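PDB 2GPC: iron superoxide dismutase from Trypanosoma cruzi, which catalyses the dismutation of superoxide into molecular oxygen and hydrogen peroxide at an iron centre. Local coordinates for the Fe (II) ion site and the interface of chains A and B. Coordinates in Å, arbitrary orientation; residue numbers count along the deposited sequence, not the author numbering. Chains: chain A/B, iron superoxide dismutase.

Contact 1, the iron centre of chain A, and contact 2, part of the two-fold interface with chain B, lie side by side: the centres of their C-alpha atoms are about 9 Å apart. They share A:Trp162, in the loop just before 3-10 helix 163-165, and B:Glu163, the first residue of that helix in chain B. Helix 63-80 also serves both, through A:Gln71 and A:His75 at the metal and A:Asn67 at the partner. B:Glu163 reaches across to an iron ligand of chain A, which probably ties dimer assembly to the build of each active site, and symmetry repeats the arrangement at the second iron.

Contact 1: the Fe (II) ion site. Residues chain A 27, 71, 75, 124, 160, 162, 164-165; chain B 163. With FE2 (Fe (II) ion), chain C.
Iron is held by residues from both parts of the subunit: A:His27 from helix 21-44 and A:His75 from helix 63-80 of the alpha-hairpin domain, A:Asp160 at the end of strand 153-160 and A:His164 in 3-10 helix 163-165 of the C-terminal domain. The last two belong to the DxWEH signature of Fe/Mn superoxide dismutases. The geometry is near trigonal bipyramidal. A:His27 NE2 binds FE at 2.1 Å on one axis, and water 1 stands opposite, 2.3 Å from FE. A:His75, A:His164 and A:Asp160 form the equator, the carboxylate OD2 of A:Asp160 lying 2.0 Å from FE. Its other oxygen, OD1, accepts a hydrogen bond from the backbone N of A:Trp162 at 3.0 Å, from above the carboxylate plane, and makes a weak contact with water 1. A second shell sets the rings. A:His75 ND1 donates within its ring plane to the carbonyl O of A:Gln71, one helical turn earlier, at 2.6 Å, while A:Trp124 CH2 lies over the rim of one face. A:Gln71 OE1 accepts a hydrogen bond from A:Trp124 NE1 on an in-plane lone pair at 3.1 Å, leaving NE2 over the rim of the A:Trp162 indole, in weak contact with water 1. A:His164 has CG in the crowded position between backbone N and carbonyl (chi1 70°); its ND1 meets the syn lone pair of B:Glu163 OE2 at 2.8 Å, nearly straight (163° at H). OE1 of that carboxylate accepts a hydrogen bond from the backbone N of A:His164 from above its plane. This anionic partner may raise the imidazolate character of A:His164 and temper the iron potential. The site provides the redox metal that alternately oxidises and reduces superoxide.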
ATOM      1  N   HIS A  27      -6.537   3.453 -12.780  1.00 10.34           N
ATOM      2  CA  HIS A  27      -6.009   2.142 -12.406  1.00 10.09           C
ATOM      3  C   HIS A  27      -5.401   1.412 -13.630  1.00 10.37           C
ATOM      4  O   HIS A  27      -4.305   0.865 -13.538  1.00 10.42           O
ATOM      5  CB  HIS A  27      -7.105   1.329 -11.696  1.00  9.42           C
ATOM      6  CG  HIS A  27      -6.602   0.169 -10.895  1.00  7.92           C
ATOM      7  ND1 HIS A  27      -7.457  -0.713 -10.272  1.00  8.94           N
ATOM      8  CD2 HIS A  27      -5.345  -0.253 -10.602  1.00  7.90           C
ATOM      9  CE1 HIS A  27      -6.751  -1.633  -9.633  1.00  8.23           C
ATOM     10  NE2 HIS A  27      -5.467  -1.378  -9.819  1.00  8.06           N
ATOM     11  N   GLN A  71       2.671  -7.819 -11.186  1.00 10.77           N
ATOM     12  CA  GLN A  71       1.618  -6.814 -11.137  1.00 10.85           C
ATOM     13  C   GLN A  71       0.849  -6.787 -12.451  1.00 10.60           C
ATOM     14  O   GLN A  71      -0.349  -6.571 -12.457  1.00 11.22           O
ATOM     15  CB  GLN A  71       2.161  -5.425 -10.809  1.00 10.77           C
ATOM     16  CG  GLN A  71       2.546  -5.233  -9.339  1.00 11.43           C
ATOM     17  CD  GLN A  71       1.353  -5.250  -8.407  1.00 11.91           C
ATOM     18  OE1 GLN A  71       0.874  -6.316  -8.047  1.00 11.43           O
ATOM     19  NE2 GLN A  71       0.871  -4.070  -8.016  1.00 14.62           N
ATOM     20  N   HIS A  75      -3.142  -7.768 -12.369  1.00  9.97           N
ATOM     21  CA  HIS A  75      -4.117  -6.767 -12.808  1.00  9.90           C
ATOM     22  C   HIS A  75      -4.991  -7.318 -13.921  1.00 10.13           C
ATOM     23  O   HIS A  75      -6.200  -7.145 -13.895  1.00  9.76           O
ATOM     24  CB  HIS A  75      -3.434  -5.454 -13.229  1.00  9.72           C
ATOM     25  CG  HIS A  75      -3.064  -4.600 -12.065  1.00  9.62           C
ATOM     26  ND1 HIS A  75      -1.939  -4.837 -11.306  1.00  8.83           N
ATOM     27  CD2 HIS A  75      -3.703  -3.562 -11.479  1.00  9.95           C
ATOM     28  CE1 HIS A  75      -1.889  -3.969 -10.315  1.00  7.90           C
ATOM     29  NE2 HIS A  75      -2.942  -3.177 -10.398  1.00  9.58           N
ATOM     30  N   TRP A 124      -3.521  -8.341  -2.302  1.00 10.27           N
ATOM     31  CA  TRP A 124      -4.428  -9.041  -3.222  1.00 10.16           C
ATOM     32  C   TRP A 124      -5.122 -10.155  -2.442  1.00 10.41           C
ATOM     33  O   TRP A 124      -4.471 -10.912  -1.717  1.00  9.91           O
ATOM     34  CB  TRP A 124      -3.643  -9.690  -4.368  1.00 10.17           C
ATOM     35  CG  TRP A 124      -2.905  -8.756  -5.259  1.00 10.39           C
ATOM     36  CD1 TRP A 124      -1.625  -8.329  -5.124  1.00 10.79           C
ATOM     37  CD2 TRP A 124      -3.417  -8.124  -6.436  1.00 10.59           C
ATOM     38  NE1 TRP A 124      -1.306  -7.462  -6.139  1.00 10.49           N
ATOM     39  CE2 TRP A 124      -2.391  -7.319  -6.960  1.00 10.32           C
ATOM     40  CE3 TRP A 124      -4.646  -8.167  -7.108  1.00 11.02           C
ATOM     41  CZ2 TRP A 124      -2.547  -6.557  -8.120  1.00 10.49           C
ATOM     42  CZ3 TRP A 124      -4.802  -7.413  -8.257  1.00 11.27           C
ATOM     43  CH2 TRP A 124      -3.754  -6.613  -8.750  1.00 10.66           C
ATOM     44  N   ASP A 160      -8.012  -6.775  -6.062  1.00 10.49           N
ATOM     45  CA  ASP A 160      -6.924  -5.866  -5.737  1.00 10.48           C
ATOM     46  C   ASP A 160      -7.329  -5.043  -4.528  1.00 10.32           C
ATOM     47  O   ASP A 160      -8.375  -4.408  -4.552  1.00 10.09           O
ATOM     48  CB  ASP A 160      -6.714  -4.929  -6.928  1.00 10.43           C
ATOM     49  CG  ASP A 160      -5.455  -4.092  -6.838  1.00 10.90           C
ATOM     50  OD1 ASP A 160      -4.692  -4.162  -5.830  1.00  9.79           O
ATOM     51  OD2 ASP A 160      -5.155  -3.311  -7.775  1.00  8.72           O
ATOM     52  N   TRP A 162      -4.768  -2.986  -3.035  1.00 10.19           N
ATOM     53  CA  TRP A 162      -3.934  -1.789  -3.050  1.00  9.65           C
ATOM     54  C   TRP A 162      -4.890  -0.611  -2.978  1.00  9.91           C
ATOM     55  O   TRP A 162      -5.954  -0.635  -3.607  1.00 10.12           O
ATOM     56  CB  TRP A 162      -3.091  -1.692  -4.333  1.00  9.97           C
ATOM     57  CG  TRP A 162      -1.870  -2.580  -4.397  1.00  9.92           C
ATOM     58  CD1 TRP A 162      -1.839  -3.940  -4.343  1.00 10.27           C
ATOM     59  CD2 TRP A 162      -0.512  -2.159  -4.583  1.00 10.84           C
ATOM     60  NE1 TRP A 162      -0.550  -4.399  -4.475  1.00 11.63           N
ATOM     61  CE2 TRP A 162       0.290  -3.326  -4.621  1.00 10.18           C
ATOM     62  CE3 TRP A 162       0.113  -0.912  -4.725  1.00 10.15           C
ATOM     63  CZ2 TRP A 162       1.677  -3.282  -4.779  1.00 10.89           C
ATOM     64  CZ3 TRP A 162       1.480  -0.868  -4.878  1.00 10.81           C
ATOM     65  CH2 TRP A 162       2.256  -2.048  -4.900  1.00 11.20           C
ATOM     66  N   HIS A 164      -4.837   2.266  -4.311  1.00  9.18           N
ATOM     67  CA  HIS A 164      -5.104   2.859  -5.623  1.00  9.53           C
ATOM     68  C   HIS A 164      -6.270   2.191  -6.369  1.00  9.50           C
ATOM     69  O   HIS A 164      -6.856   2.784  -7.259  1.00  9.84           O
ATOM     70  CB  HIS A 164      -3.844   2.883  -6.508  1.00  9.02           C
ATOM     71  CG  HIS A 164      -3.385   1.533  -6.988  1.00  9.77           C
ATOM     72  ND1 HIS A 164      -2.096   1.083  -6.799  1.00 10.70           N
ATOM     73  CD2 HIS A 164      -4.021   0.561  -7.687  1.00  9.32           C
ATOM     74  CE1 HIS A 164      -1.962  -0.114  -7.350  1.00  9.28           C
ATOM     75  NE2 HIS A 164      -3.115  -0.449  -7.899  1.00  9.60           N
ATOM     76  N   ALA A 165      -6.596   0.959  -6.004  1.00 10.12           N
ATOM     77  CA  ALA A 165      -7.701   0.244  -6.634  1.00 10.34           C
ATOM     78  C   ALA A 165      -9.074   0.846  -6.282  1.00 10.32           C
ATOM     79  O   ALA A 165     -10.031   0.704  -7.049  1.00 10.34           O
ATOM     80  CB  ALA A 165      -7.653  -1.227  -6.269  1.00 10.29           C
TER
ATOM     81  N   GLU B 163      -0.222   4.926  -0.331  1.00 10.59           N
ATOM     82  CA  GLU B 163      -0.965   5.611  -1.377  1.00 10.27           C
ATOM     83  C   GLU B 163      -2.042   6.570  -0.849  1.00 10.64           C
ATOM     84  O   GLU B 163      -2.300   7.600  -1.463  1.00 11.23           O
ATOM     85  CB  GLU B 163      -1.540   4.600  -2.379  1.00 10.29           C
ATOM     86  CG  GLU B 163      -0.458   3.899  -3.187  1.00  9.40           C
ATOM     87  CD  GLU B 163      -0.996   2.867  -4.160  1.00  9.84           C
ATOM     88  OE1 GLU B 163      -1.921   2.129  -3.784  1.00  9.10           O
ATOM     89  OE2 GLU B 163      -0.485   2.807  -5.298  1.00 10.46           O
TER
HETATM   90 FE   FE2 C 195      -3.810  -2.211  -8.743  1.00 10.61          FE
HETATM   91  O   HOH W   1      -2.349  -3.315  -7.405  1.00  9.46           O

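Contact 2: the interface of chains A and B. Residues chain A 67, 121-122, 142-144, 162; chain B 120-122, 142-143, 163.
B:Phe120 leads the B loop into a slot between A:Asn67 of helix 63-80 and A:Trp162, with more of its own surface buried by the partner than any other residue of this patch. With CG anti to the backbone N (chi1 -169°), CB starts 4.2 Å from A:Asn67 ND2. Along the ring, CD2 lies 3.4 Å from A:Asn67 ND2; amide and ring slide past each other in opposite directions, stacked with planes 12° apart. CE2 touches A:Ala144 CB at 3.6 Å. At the tip, CZ meets A:Trp162 CH2 at 3.6 Å, the indole rim reaching over the opposite face of the phenyl, edge-to-face with planes 63° apart. The indole is itself fixed: NE1 donates in its ring plane to the backbone O of A:Asp143, A:Ser122 CB sits over the centre of one face, and B:Gly121 CA abuts CH2. Polar pairs lie close to the two-fold axis. The hydroxyls of A:Ser122 and B:Ser122 face each other, OG to OG, at 2.9 Å, and water 3 joins A:Ser122 OG to B:Glu163 OE1. Two histidine-aspartate pairs cross tip to tip: A:His142 NE2 donates to B:Asp143 OD2 at 2.6 Å, and B:His142 NE2 answers to A:Asp143 OD2. Both bonds use the syn lone pair of the carboxylate, yet the acceptor is tilted from the imidazole plane. The two histidine rings stand edge-to-face. The two-fold contact fits the dimer typical of Fe/Mn superoxide dismutases. Between the two carboxylates, whose charges, if both are ionised, would be expected to repel, water 2 may ease the strain: it lies 2.7 Å from both A:Asp143 OD1 and B:Asp143 OD1, and also meets the backbone N of A:Ser122 and of B:Ser122.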
ATOM      1  N   ASN A  67       8.275  -7.933  -9.444  1.00 12.16           N
ATOM      2  CA  ASN A  67       7.145  -7.072  -9.083  1.00 12.31           C
ATOM      3  C   ASN A  67       6.396  -6.516 -10.307  1.00 11.92           C
ATOM      4  O   ASN A  67       5.169  -6.426 -10.297  1.00 11.71           O
ATOM      5  CB  ASN A  67       7.585  -5.904  -8.185  1.00 12.14           C
ATOM      6  CG  ASN A  67       8.138  -6.350  -6.828  1.00 13.10           C
ATOM      7  OD1 ASN A  67       7.908  -7.484  -6.360  1.00 14.38           O
ATOM      8  ND2 ASN A  67       8.861  -5.430  -6.170  1.00  9.73           N
ATOM      9  N   GLY A 121      -1.705  -3.086   4.556  1.00 10.69           N
ATOM     10  CA  GLY A 121      -0.867  -2.596   3.472  1.00 10.54           C
ATOM     11  C   GLY A 121      -1.409  -3.004   2.112  1.00 10.55           C
ATOM     12  O   GLY A 121      -2.588  -3.313   1.974  1.00 10.41           O
ATOM     13  N   SER A 122      -0.528  -2.986   1.120  1.00 10.41           N
ATOM     14  CA  SER A 122      -0.855  -3.263  -0.274  1.00 10.31           C
ATOM     15  C   SER A 122      -0.911  -4.759  -0.504  1.00 10.15           C
ATOM     16  O   SER A 122      -0.039  -5.497  -0.030  1.00 10.01           O
ATOM     17  CB  SER A 122       0.220  -2.666  -1.183  1.00 10.22           C
ATOM     18  OG  SER A 122       0.292  -1.253  -1.064  1.00 11.77           O
ATOM     19  N   HIS A 142       0.882 -10.362  -0.626  1.00 10.68           N
ATOM     20  CA  HIS A 142       1.286  -9.044  -0.198  1.00 10.72           C
ATOM     21  C   HIS A 142       2.060  -8.397  -1.339  1.00 10.78           C
ATOM     22  O   HIS A 142       2.832  -9.062  -2.034  1.00 10.67           O
ATOM     23  CB  HIS A 142       2.156  -9.158   1.058  1.00 10.81           C
ATOM     24  CG  HIS A 142       2.322  -7.876   1.804  1.00 11.09           C
ATOM     25  ND1 HIS A 142       1.251  -7.140   2.268  1.00 12.69           N
ATOM     26  CD2 HIS A 142       3.437  -7.199   2.182  1.00 12.69           C
ATOM     27  CE1 HIS A 142       1.699  -6.071   2.903  1.00 13.13           C
ATOM     28  NE2 HIS A 142       3.020  -6.088   2.872  1.00 13.38           N
ATOM     29  N   ASP A 143       1.838  -7.102  -1.516  1.00 10.45           N
ATOM     30  CA  ASP A 143       2.488  -6.311  -2.559  1.00 10.90           C
ATOM     31  C   ASP A 143       2.196  -6.882  -3.946  1.00 10.92           C
ATOM     32  O   ASP A 143       1.045  -6.831  -4.380  1.00 10.93           O
ATOM     33  CB  ASP A 143       3.974  -6.155  -2.257  1.00 10.46           C
ATOM     34  CG  ASP A 143       4.214  -5.466  -0.938  1.00 12.31           C
ATOM     35  OD1 ASP A 143       3.451  -4.530  -0.604  1.00 13.33           O
ATOM     36  OD2 ASP A 143       5.135  -5.782  -0.167  1.00 13.68           O
ATOM     37  N   ALA A 144       3.210  -7.406  -4.634  1.00 10.51           N
ATOM     38  CA  ALA A 144       3.041  -7.984  -5.971  1.00 10.98           C
ATOM     39  C   ALA A 144       2.995  -9.505  -5.932  1.00 11.12           C
ATOM     40  O   ALA A 144       2.981 -10.145  -6.972  1.00 11.42           O
ATOM     41  CB  ALA A 144       4.158  -7.513  -6.903  1.00 11.05           C
ATOM     42  N   TRP A 162      -4.768  -2.986  -3.035  1.00 10.19           N
ATOM     43  CA  TRP A 162      -3.934  -1.789  -3.050  1.00  9.65           C
ATOM     44  C   TRP A 162      -4.890  -0.611  -2.978  1.00  9.91           C
ATOM     45  O   TRP A 162      -5.954  -0.635  -3.607  1.00 10.12           O
ATOM     46  CB  TRP A 162      -3.091  -1.692  -4.333  1.00  9.97           C
ATOM     47  CG  TRP A 162      -1.870  -2.580  -4.397  1.00  9.92           C
ATOM     48  CD1 TRP A 162      -1.839  -3.940  -4.343  1.00 10.27           C
ATOM     49  CD2 TRP A 162      -0.512  -2.159  -4.583  1.00 10.84           C
ATOM     50  NE1 TRP A 162      -0.550  -4.399  -4.475  1.00 11.63           N
ATOM     51  CE2 TRP A 162       0.290  -3.326  -4.621  1.00 10.18           C
ATOM     52  CE3 TRP A 162       0.113  -0.912  -4.725  1.00 10.15           C
ATOM     53  CZ2 TRP A 162       1.677  -3.282  -4.779  1.00 10.89           C
ATOM     54  CZ3 TRP A 162       1.480  -0.868  -4.878  1.00 10.81           C
ATOM     55  CH2 TRP A 162       2.256  -2.048  -4.900  1.00 11.20           C
TER
ATOM     56  N   PHE B 120       8.421   0.263  -3.132  1.00 13.10           N
ATOM     57  CA  PHE B 120       7.334  -0.526  -3.692  1.00 12.93           C
ATOM     58  C   PHE B 120       6.344  -0.904  -2.613  1.00 12.28           C
ATOM     59  O   PHE B 120       6.731  -1.390  -1.562  1.00 12.08           O
ATOM     60  CB  PHE B 120       7.859  -1.794  -4.382  1.00 13.10           C
ATOM     61  CG  PHE B 120       6.815  -2.490  -5.202  1.00 13.08           C
ATOM     62  CD1 PHE B 120       6.360  -1.920  -6.391  1.00 13.84           C
ATOM     63  CD2 PHE B 120       6.275  -3.699  -4.789  1.00 13.65           C
ATOM     64  CE1 PHE B 120       5.388  -2.543  -7.150  1.00 13.77           C
ATOM     65  CE2 PHE B 120       5.295  -4.336  -5.546  1.00 13.88           C
ATOM     66  CZ  PHE B 120       4.843  -3.748  -6.728  1.00 14.34           C
ATOM     67  N   GLY B 121       5.061  -0.703  -2.895  1.00 11.90           N
ATOM     68  CA  GLY B 121       4.011  -0.960  -1.925  1.00 11.50           C
ATOM     69  C   GLY B 121       3.909   0.152  -0.893  1.00 11.45           C
ATOM     70  O   GLY B 121       4.360   1.288  -1.123  1.00 11.12           O
ATOM     71  N   SER B 122       3.295  -0.183   0.240  1.00 11.24           N
ATOM     72  CA  SER B 122       3.051   0.760   1.319  1.00 11.19           C
ATOM     73  C   SER B 122       4.305   0.870   2.166  1.00 11.58           C
ATOM     74  O   SER B 122       4.963  -0.125   2.412  1.00 11.80           O
ATOM     75  CB  SER B 122       1.888   0.272   2.185  1.00 11.11           C
ATOM     76  OG  SER B 122       0.692   0.165   1.443  1.00 10.75           O
ATOM     77  N   HIS B 142       8.685  -0.593   5.534  1.00 12.48           N
ATOM     78  CA  HIS B 142       7.583  -1.129   4.765  1.00 12.77           C
ATOM     79  C   HIS B 142       6.384  -1.295   5.678  1.00 13.13           C
ATOM     80  O   HIS B 142       6.534  -1.606   6.860  1.00 13.33           O
ATOM     81  CB  HIS B 142       7.999  -2.476   4.193  1.00 13.18           C
ATOM     82  CG  HIS B 142       7.156  -2.935   3.053  1.00 14.33           C
ATOM     83  ND1 HIS B 142       7.087  -2.253   1.859  1.00 15.19           N
ATOM     84  CD2 HIS B 142       6.357  -4.017   2.914  1.00 16.33           C
ATOM     85  CE1 HIS B 142       6.282  -2.896   1.033  1.00 14.29           C
ATOM     86  NE2 HIS B 142       5.828  -3.971   1.648  1.00 15.63           N
ATOM     87  N   ASP B 143       5.198  -1.068   5.131  1.00 13.70           N
ATOM     88  CA  ASP B 143       3.952  -1.141   5.888  1.00 13.84           C
ATOM     89  C   ASP B 143       3.999  -0.264   7.152  1.00 14.19           C
ATOM     90  O   ASP B 143       4.044   0.957   7.035  1.00 14.24           O
ATOM     91  CB  ASP B 143       3.614  -2.601   6.181  1.00 13.95           C
ATOM     92  CG  ASP B 143       3.480  -3.431   4.915  1.00 14.36           C
ATOM     93  OD1 ASP B 143       2.883  -2.926   3.938  1.00 12.33           O
ATOM     94  OD2 ASP B 143       3.941  -4.589   4.810  1.00 14.82           O
ATOM     95  N   GLU B 163      -0.222   4.926  -0.331  1.00 10.59           N
ATOM     96  CA  GLU B 163      -0.965   5.611  -1.377  1.00 10.27           C
ATOM     97  C   GLU B 163      -2.042   6.570  -0.849  1.00 10.64           C
ATOM     98  O   GLU B 163      -2.300   7.600  -1.463  1.00 11.23           O
ATOM     99  CB  GLU B 163      -1.540   4.600  -2.379  1.00 10.29           C
ATOM    100  CG  GLU B 163      -0.458   3.899  -3.187  1.00  9.40           C
ATOM    101  CD  GLU B 163      -0.996   2.867  -4.160  1.00  9.84           C
ATOM    102  OE1 GLU B 163      -1.921   2.129  -3.784  1.00  9.10           O
ATOM    103  OE2 GLU B 163      -0.485   2.807  -5.298  1.00 10.46           O
TER
HETATM  104  O   HOH W   2       2.412  -2.873   1.291  1.00  7.94           O
HETATM  105  O   HOH W   3      -1.604   0.464  -1.586  1.00  8.89           O